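Local coordinates for dihydroxyacetone kinase (Citrobacter freundii, PDB 1UN8) that catalyses the ATP-dependent phosphorylation of dihydroxyacetone to dihydroxyacetone phosphate, using a divalent metal ion, and works as a homodimer, at the interface of chains A and B. Sequence-based numbering; all coordinates share one arbitrary frame. Chains: chain A/B, Dihydroxyacetone kinase.

The interface of chains A and B. Residues chain A 3-4, 197, 298-299; chain B 263, 265, 268, 301.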
# COMPACT_ATOMS: atom_id res chain seq x y z
N GLN A 3 4.89 11.06 12.28
CA GLN A 3 5.32 9.70 11.92
C GLN A 3 5.24 9.68 10.38
O GLN A 3 4.33 9.08 9.80
CB GLN A 3 4.37 8.66 12.53
CG GLN A 3 4.96 7.25 12.60
CD GLN A 3 4.00 6.24 13.22
OE1 GLN A 3 3.43 6.49 14.28
NE2 GLN A 3 3.84 5.10 12.55
N PHE A 4 6.19 10.34 9.73
CA PHE A 4 6.17 10.48 8.28
C PHE A 4 7.58 10.54 7.69
O PHE A 4 8.43 11.27 8.20
CB PHE A 4 5.43 11.79 7.96
CG PHE A 4 4.87 11.90 6.56
CD1 PHE A 4 3.50 11.77 6.34
CD2 PHE A 4 5.70 12.21 5.48
CE1 PHE A 4 2.97 11.95 5.08
CE2 PHE A 4 5.16 12.39 4.21
CZ PHE A 4 3.80 12.26 4.01
N HIS A 197 -1.55 9.78 8.87
CA HIS A 197 -0.49 10.49 9.55
C HIS A 197 -0.08 11.66 8.66
O HIS A 197 0.20 11.48 7.48
CB HIS A 197 0.72 9.58 9.78
CG HIS A 197 0.49 8.51 10.79
ND1 HIS A 197 0.40 7.17 10.45
CD2 HIS A 197 0.28 8.57 12.12
CE1 HIS A 197 0.15 6.46 11.53
NE2 HIS A 197 0.07 7.28 12.56
N LEU A 298 -2.93 9.56 1.99
CA LEU A 298 -1.67 9.27 2.64
C LEU A 298 -1.73 7.82 3.12
O LEU A 298 -2.04 6.93 2.32
CB LEU A 298 -1.42 10.25 3.78
CG LEU A 298 -1.16 11.67 3.26
CD1 LEU A 298 -1.01 12.66 4.39
CD2 LEU A 298 0.10 11.64 2.42
N ASP A 299 -1.48 7.56 4.40
CA ASP A 299 -1.51 6.19 4.89
C ASP A 299 -2.81 5.78 5.60
O ASP A 299 -2.83 4.83 6.38
CB ASP A 299 -0.32 5.94 5.82
CG ASP A 299 -0.39 6.75 7.10
OD1 ASP A 299 -1.22 7.67 7.19
OD2 ASP A 299 0.40 6.46 8.01
N GLY B 263 2.64 -0.14 5.24
CA GLY B 263 1.98 1.03 5.79
C GLY B 263 2.52 2.39 5.40
O GLY B 263 2.06 3.40 5.93
N SER B 265 2.89 5.60 3.00
CA SER B 265 2.04 6.22 1.99
C SER B 265 2.78 6.20 0.65
O SER B 265 4.01 6.18 0.60
CB SER B 265 1.72 7.66 2.38
OG SER B 265 2.89 8.44 2.34
N GLU B 268 5.15 9.07 0.43
CA GLU B 268 6.40 8.78 1.14
C GLU B 268 7.31 7.87 0.31
O GLU B 268 8.52 8.12 0.20
CB GLU B 268 6.10 8.13 2.49
CG GLU B 268 5.54 9.09 3.54
CD GLU B 268 5.06 8.38 4.79
OE1 GLU B 268 3.94 7.81 4.78
OE2 GLU B 268 5.80 8.38 5.80
N LYS B 301 4.47 0.11 8.93
CA LYS B 301 4.88 1.34 8.29
C LYS B 301 6.39 1.46 8.17
O LYS B 301 7.04 2.20 8.89
CB LYS B 301 4.31 2.56 9.02
CG LYS B 301 4.68 3.86 8.32
CD LYS B 301 3.68 4.99 8.55
CE LYS B 301 3.95 6.12 7.55
NZ LYS B 301 2.98 7.25 7.58
O HOH W 1 1.62 9.23 5.98
O HOH W 2 0.18 3.39 7.88
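A:Phe4 has extended loop backbone, A:Gln3 only roughly so, and A:Leu298 just before A:Asp299 has positive phi (54°), opposite B:Ser265, the start of helix 266-277 in B and B:Lys301 at the head of strand 301-309. B:Lys301 reaches across on a nearly extended chain, CG anti to the backbone N (chi1 -178°), and its ammonium NZ forms a salt bridge of 2.7 Å with the carboxylate oxygen OD2 of A:Asp299. NZ meets OD2 from well above the carboxylate plane, the two side chains crossing at about a right angle. A:His197 grips the same carboxylate through its syn lone pairs, backbone N to OD1 and ring ND1 to OD2, with OD2 close to the ring plane. NZ of B:Lys301 also donates to the backbone O of A:Gln3 (3.2 Å), in the carbonyl plane, and forms a salt bridge with OE1 of B:Glu268 in its own chain (3.0 Å). The hydroxyl OG of B:Ser265 donates to the anti side of OE1 of B:Glu268, 2.7 Å away, and accepts from N of B:Glu268 as a helix N-cap; B:Ser265 N donates back to OE1, completing a capping box. The B:Glu268 carboxylate stacks on the A:Phe4 ring, planes 21° apart, with CG of B:Glu268 3.7 Å from the ring centroid. Water 1 joins NZ and OE1 to the backbone O of A:His197; water 2 links OD2 to O of B:Gly263. Lying between two carboxylates, the lysine probably offsets their mutual repulsion. The contact centre lies about 13 Å from the active-site A:His220; repeated by the two-fold axis, this charged patch contributes to holding the homodimer together.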